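Local coordinates for ATP-dependent CLP protease, putative (Plasmodium falciparum, PDB 2F6I), which probably cleaves proteins to small peptides as an ATP-dependent serine peptidase of the Clp family, this chain being its catalytic domain, at residues R40-T45 and S58-L63; N69-Y74 and N93-D98. All coordinates share one frame; numbering follows the deposited sequence.

Overall arrangement
The two contacts follow one another along the chain and belong to successive beta-alpha-beta units of one parallel sheet, with centres about 9 Å apart. Contact 1 sets strand 41-44 against helix 50-66; contact 2 joins the start of strand 71-77 to the turn that leads from helix 82-94 into strand 99-104. Strands 41-44 and 71-77 are neighbours, and probable hydrogen bonds from I42 N to K72 O and from L44 N to Y74 O, each 2.8 Å, tie the contacts together. R40 bridges them too, its NH1 hydrogen-bonding S97 OG. Both lie away from H134, the predicted active-site histidine, and both touch a neighbouring subunit.

Contact 1 of 2, residues R40-T45 and S58-L63; sequences RIIYLT and SQLLYL
The guanidinium of R40 lies beside L63, near the C-terminal end of helix 50-66, one face touched near its rim by L63 CB, 3.7 Å above the plane. Its NH1 hydrogen-bonds S97 OG, and NH2 makes a weak hydrogen bond to N67 O, so a buried arginine can span the helix end and the turns beyond it. Its chain reaches there by bending at chi2 and chi3. The Q59 amide is a second flat group at the contact, its OE1 4.0 Å from I42 CG2.

I42 carries the apolar part of the contact. With CG1 anti to the carbonyl carbon (chi1 -65°) and the chain extended beyond it, CD1 reaches the helix, 3.7 Å from L63 CD1; the two side chains run past each other in opposite directions. The same methyl meets Q59 CB at 3.9 Å and L60 CD2 at 4.1 Å. A branched residue suits the strand, and leucines suit the helix face turned to it.

Strand and helix segments run nearly antiparallel, at 167° with axes 10.4 Å apart, as successive members of a beta-alpha-beta unit. R40, with positive phi, ends helix 30-37 in a Schellman motif. Y62 meets F35 of a neighbouring subunit edge-to-face. F37 of helix 30-37 packs on I42, Q59 and L63, and I71 of strand 71-77 touches R40 and L63.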
loop_
_atom_site.group_PDB
_atom_site.type_symbol
_atom_site.label_atom_id
_atom_site.label_comp_id
_atom_site.label_asym_id
_atom_site.label_seq_id
_atom_site.Cartn_x
_atom_site.Cartn_y
_atom_site.Cartn_z
ATOM N N ARG C 40 -3.765 21.429 40.702
ATOM C CA ARG C 40 -2.442 21.908 40.323
ATOM C C ARG C 40 -1.484 20.776 39.980
ATOM O O ARG C 40 -0.268 20.929 40.093
ATOM C CB ARG C 40 -1.842 22.741 41.453
ATOM C CG ARG C 40 -2.690 23.916 41.871
ATOM C CD ARG C 40 -1.835 25.162 41.958
ATOM N NE ARG C 40 -2.436 26.242 41.194
ATOM C CZ ARG C 40 -1.753 27.225 40.626
ATOM N NH1 ARG C 40 -0.433 27.271 40.732
ATOM N NH2 ARG C 40 -2.392 28.161 39.944
ATOM N N ILE C 41 -2.026 19.644 39.553
ATOM C CA ILE C 41 -1.198 18.499 39.209
ATOM C C ILE C 41 -1.283 18.189 37.717
ATOM O O ILE C 41 -2.361 17.965 37.176
ATOM C CB ILE C 41 -1.617 17.274 40.047
ATOM C CG1 ILE C 41 -1.464 17.613 41.534
ATOM C CG2 ILE C 41 -0.769 16.064 39.681
ATOM C CD1 ILE C 41 -1.891 16.514 42.484
ATOM N N ILE C 42 -0.130 18.190 37.058
ATOM C CA ILE C 42 -0.056 17.935 35.625
ATOM C C ILE C 42 0.824 16.739 35.291
ATOM O O ILE C 42 1.760 16.414 36.022
ATOM C CB ILE C 42 0.512 19.164 34.876
ATOM C CG1 ILE C 42 -0.452 20.339 34.995
ATOM C CG2 ILE C 42 0.754 18.825 33.409
ATOM C CD1 ILE C 42 0.042 21.591 34.302
ATOM N N TYR C 43 0.516 16.093 34.171
ATOM C CA TYR C 43 1.286 14.949 33.715
ATOM C C TYR C 43 1.991 15.252 32.399
ATOM O O TYR C 43 1.383 15.756 31.456
ATOM C CB TYR C 43 0.389 13.725 33.515
ATOM C CG TYR C 43 -0.188 13.149 34.784
ATOM C CD1 TYR C 43 -1.171 13.828 35.497
ATOM C CD2 TYR C 43 0.245 11.914 35.267
ATOM C CE1 TYR C 43 -1.712 13.292 36.660
ATOM C CE2 TYR C 43 -0.287 11.371 36.430
ATOM C CZ TYR C 43 -1.265 12.065 37.121
ATOM O OH TYR C 43 -1.794 11.534 38.274
ATOM N N LEU C 44 3.284 14.962 32.356
ATOM C CA LEU C 44 4.083 15.141 31.156
ATOM C C LEU C 44 4.531 13.715 30.882
ATOM O O LEU C 44 5.683 13.353 31.112
ATOM C CB LEU C 44 5.287 16.047 31.429
ATOM C CG LEU C 44 6.299 16.221 30.290
ATOM C CD1 LEU C 44 5.591 16.670 29.029
ATOM C CD2 LEU C 44 7.358 17.237 30.695
ATOM N N THR C 45 3.589 12.900 30.417
ATOM C CA THR C 45 3.857 11.495 30.148
ATOM C C THR C 45 3.810 11.124 28.672
ATOM O O THR C 45 3.619 9.961 28.324
ATOM C CB THR C 45 2.867 10.600 30.923
ATOM O OG1 THR C 45 1.523 10.996 30.620
ATOM C CG2 THR C 45 3.101 10.730 32.424
ATOM N N SER C 58 -0.228 25.898 27.658
ATOM C CA SER C 58 -1.556 26.459 27.891
ATOM C C SER C 58 -1.959 26.214 29.335
ATOM O O SER C 58 -2.413 27.122 30.033
ATOM C CB SER C 58 -2.588 25.804 26.972
ATOM O OG SER C 58 -2.365 26.168 25.625
ATOM N N GLN C 59 -1.782 24.971 29.768
ATOM C CA GLN C 59 -2.125 24.555 31.119
ATOM C C GLN C 59 -1.335 25.289 32.194
ATOM O O GLN C 59 -1.894 25.673 33.223
ATOM C CB GLN C 59 -1.931 23.043 31.244
ATOM C CG GLN C 59 -3.032 22.251 30.552
ATOM C CD GLN C 59 -2.573 20.892 30.073
ATOM O OE1 GLN C 59 -1.894 20.160 30.793
ATOM N NE2 GLN C 59 -2.952 20.542 28.850
ATOM N N LEU C 60 -0.042 25.486 31.960
ATOM C CA LEU C 60 0.792 26.187 32.926
ATOM C C LEU C 60 0.338 27.635 33.046
ATOM O O LEU C 60 0.137 28.141 34.153
ATOM C CB LEU C 60 2.266 26.126 32.512
ATOM C CG LEU C 60 2.933 24.753 32.663
ATOM C CD1 LEU C 60 4.305 24.756 32.017
ATOM C CD2 LEU C 60 3.032 24.402 34.134
ATOM N N LEU C 61 0.161 28.295 31.905
ATOM C CA LEU C 61 -0.281 29.684 31.899
ATOM C C LEU C 61 -1.650 29.808 32.559
ATOM O O LEU C 61 -1.923 30.780 33.263
ATOM C CB LEU C 61 -0.344 30.221 30.466
ATOM C CG LEU C 61 0.994 30.375 29.741
ATOM C CD1 LEU C 61 0.755 30.788 28.299
ATOM C CD2 LEU C 61 1.846 31.408 30.457
ATOM N N TYR C 62 -2.507 28.818 32.334
ATOM C CA TYR C 62 -3.842 28.836 32.917
ATOM C C TYR C 62 -3.778 28.748 34.432
ATOM O O TYR C 62 -4.380 29.561 35.130
ATOM C CB TYR C 62 -4.691 27.683 32.372
ATOM C CG TYR C 62 -6.045 27.568 33.043
ATOM C CD1 TYR C 62 -6.206 26.818 34.210
ATOM C CD2 TYR C 62 -7.156 28.238 32.535
ATOM C CE1 TYR C 62 -7.439 26.740 34.852
ATOM C CE2 TYR C 62 -8.392 28.168 33.172
ATOM C CZ TYR C 62 -8.526 27.417 34.329
ATOM O OH TYR C 62 -9.746 27.347 34.966
ATOM N N LEU C 63 -3.052 27.758 34.938
ATOM C CA LEU C 63 -2.922 27.579 36.376
ATOM C C LEU C 63 -2.339 28.825 37.035
ATOM O O LEU C 63 -2.913 29.363 37.978
ATOM C CB LEU C 63 -2.041 26.365 36.690
ATOM C CG LEU C 63 -2.606 24.982 36.347
ATOM C CD1 LEU C 63 -1.574 23.908 36.665
ATOM C CD2 LEU C 63 -3.884 24.741 37.135
#

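Contact 2 of 2, residues N69-Y74 and N93-D98; sequences NDIKIY and NYIKSD
In the beta-alpha-beta unit formed by strand 71-77, helix 82-94 and strand 99-104, this contact lies where the returning chain first meets the opening strand. I71 N donates to D98 O over 2.9 Å in an almost straight bond (174° at the hydrogen). D70 CA adds a CA-H...O contact to the same carbonyl oxygen, at 3.4 Å.

Beside this backbone link, I71 points its side chain toward segment 93-98. Its CD1 meets I95 CD1 tip to tip at 4.0 Å and packs on S97 CB at 3.8 Å. I95 holds its CG1 between the backbone N and the carbonyl carbon (chi1 63°), and its extended chain carries the end methyl to I71. Serine is small enough to let the two segments come close: S97 OG approaches N69 O to 3.1 Å, while it is hydrogen-bonded to D64 OD1.

At the more exposed side, a water bridges the segments, donating to D70 OD1 at 2.8 Å and accepting from D98 N at 2.9 Å. The D70 and D98 carboxylates have planes only 10° apart, with their OD1 atoms 5.1 Å from each other. Salt bridges from D70 OD2 to K119 and K122, and a long, weak ion pair of D98 with K119, probably offset the like charges. Aspartates suit this partly exposed position, where water and lysines can meet them.

Backbone hydrogen bonds of I71 and I73 with Q100 continue the parallel ladder between strands 71-77 and 99-104, which the beta-alpha-beta crossover through helix 82-94 joins in the ClpP fold.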
loop_
_atom_site.group_PDB
_atom_site.type_symbol
_atom_site.label_atom_id
_atom_site.label_comp_id
_atom_site.label_asym_id
_atom_site.label_seq_id
_atom_site.Cartn_x
_atom_site.Cartn_y
_atom_site.Cartn_z
ATOM N N ASN C 69 0.229 29.241 43.638
ATOM C CA ASN C 69 0.656 28.159 44.511
ATOM C C ASN C 69 1.503 27.189 43.697
ATOM O O ASN C 69 1.619 27.324 42.480
ATOM C CB ASN C 69 -0.554 27.429 45.102
ATOM C CG ASN C 69 -1.439 28.347 45.922
ATOM O OD1 ASN C 69 -0.950 29.169 46.700
ATOM N ND2 ASN C 69 -2.750 28.206 45.761
ATOM N N ASP C 70 2.092 26.210 44.370
ATOM C CA ASP C 70 2.936 25.232 43.698
ATOM C C ASP C 70 2.205 24.336 42.699
ATOM O O ASP C 70 1.095 23.864 42.949
ATOM C CB ASP C 70 3.648 24.365 44.741
ATOM C CG ASP C 70 4.834 25.070 45.374
ATOM O OD1 ASP C 70 4.750 26.297 45.602
ATOM O OD2 ASP C 70 5.847 24.395 45.651
ATOM N N ILE C 71 2.852 24.119 41.559
ATOM C CA ILE C 71 2.332 23.260 40.506
ATOM C C ILE C 71 3.204 22.003 40.502
ATOM O O ILE C 71 4.433 22.098 40.460
ATOM C CB ILE C 71 2.435 23.936 39.119
ATOM C CG1 ILE C 71 1.531 25.168 39.066
ATOM C CG2 ILE C 71 2.054 22.946 38.026
ATOM C CD1 ILE C 71 1.644 25.954 37.773
ATOM N N LYS C 72 2.572 20.835 40.562
ATOM C CA LYS C 72 3.308 19.577 40.552
ATOM C C LYS C 72 3.215 18.925 39.175
ATOM O O LYS C 72 2.129 18.824 38.597
ATOM C CB LYS C 72 2.754 18.617 41.603
ATOM C CG LYS C 72 3.468 17.276 41.621
ATOM C CD LYS C 72 2.781 16.264 42.529
ATOM C CE LYS C 72 2.885 16.648 43.995
ATOM N NZ LYS C 72 2.280 15.595 44.860
ATOM N N ILE C 73 4.355 18.478 38.658
ATOM C CA ILE C 73 4.397 17.841 37.348
ATOM C C ILE C 73 5.070 16.470 37.369
ATOM O O ILE C 73 6.264 16.358 37.660
ATOM C CB ILE C 73 5.141 18.728 36.323
ATOM C CG1 ILE C 73 4.404 20.057 36.156
ATOM C CG2 ILE C 73 5.245 18.011 34.981
ATOM C CD1 ILE C 73 5.013 20.973 35.115
ATOM N N TYR C 74 4.300 15.426 37.069
ATOM C CA TYR C 74 4.850 14.076 37.012
ATOM C C TYR C 74 5.475 13.955 35.627
ATOM O O TYR C 74 4.854 14.332 34.634
ATOM C CB TYR C 74 3.752 13.022 37.177
ATOM C CG TYR C 74 3.159 12.942 38.566
ATOM C CD1 TYR C 74 1.864 13.394 38.818
ATOM C CD2 TYR C 74 3.886 12.402 39.627
ATOM C CE1 TYR C 74 1.304 13.308 40.091
ATOM C CE2 TYR C 74 3.336 12.311 40.908
ATOM C CZ TYR C 74 2.044 12.767 41.131
ATOM O OH TYR C 74 1.486 12.678 42.387
ATOM N N ASN C 93 9.901 29.074 33.721
ATOM C CA ASN C 93 10.507 30.177 34.454
ATOM C C ASN C 93 9.830 31.523 34.239
ATOM O O ASN C 93 10.247 32.532 34.806
ATOM C CB ASN C 93 11.989 30.268 34.097
ATOM C CG ASN C 93 12.769 29.058 34.560
ATOM O OD1 ASN C 93 12.926 28.827 35.760
ATOM N ND2 ASN C 93 13.252 28.268 33.610
ATOM N N TYR C 94 8.785 31.539 33.421
ATOM C CA TYR C 94 8.056 32.772 33.159
ATOM C C TYR C 94 6.971 32.957 34.222
ATOM O O TYR C 94 6.785 34.053 34.752
ATOM C CB TYR C 94 7.408 32.721 31.773
ATOM C CG TYR C 94 6.619 33.961 31.407
ATOM C CD1 TYR C 94 5.543 33.884 30.522
ATOM C CD2 TYR C 94 6.948 35.209 31.935
ATOM C CE1 TYR C 94 4.814 35.018 30.173
ATOM C CE2 TYR C 94 6.226 36.351 31.592
ATOM C CZ TYR C 94 5.161 36.246 30.711
ATOM O OH TYR C 94 4.438 37.366 30.374
ATOM N N ILE C 95 6.266 31.874 34.536
ATOM C CA ILE C 95 5.197 31.926 35.523
ATOM C C ILE C 95 5.722 32.146 36.939
ATOM O O ILE C 95 6.869 31.824 37.249
ATOM C CB ILE C 95 4.343 30.634 35.491
ATOM C CG1 ILE C 95 5.197 29.424 35.866
ATOM C CG2 ILE C 95 3.756 30.442 34.103
ATOM C CD1 ILE C 95 4.413 28.135 35.979
ATOM N N LYS C 96 4.872 32.706 37.792
ATOM C CA LYS C 96 5.230 32.979 39.178
ATOM C C LYS C 96 5.252 31.708 40.018
ATOM O O LYS C 96 6.145 31.521 40.845
ATOM C CB LYS C 96 4.248 33.987 39.785
ATOM C CG LYS C 96 4.659 35.446 39.610
ATOM C CD LYS C 96 4.985 35.782 38.163
ATOM C CE LYS C 96 5.568 37.184 38.036
ATOM N NZ LYS C 96 6.008 37.477 36.642
ATOM N N SER C 97 4.268 30.840 39.798
ATOM C CA SER C 97 4.165 29.587 40.537
ATOM C C SER C 97 5.446 28.767 40.458
ATOM O O SER C 97 6.100 28.706 39.417
ATOM C CB SER C 97 3.011 28.740 39.996
ATOM O OG SER C 97 1.770 29.396 40.145
ATOM N N ASP C 98 5.802 28.141 41.572
ATOM C CA ASP C 98 6.982 27.297 41.610
ATOM C C ASP C 98 6.548 25.920 41.131
ATOM O O ASP C 98 5.397 25.524 41.313
ATOM C CB ASP C 98 7.542 27.224 43.026
ATOM C CG ASP C 98 8.368 28.444 43.389
ATOM O OD1 ASP C 98 7.868 29.576 43.217
ATOM O OD2 ASP C 98 9.518 28.278 43.847
HETATM O O HOH W 1 4.630 28.683 44.205
#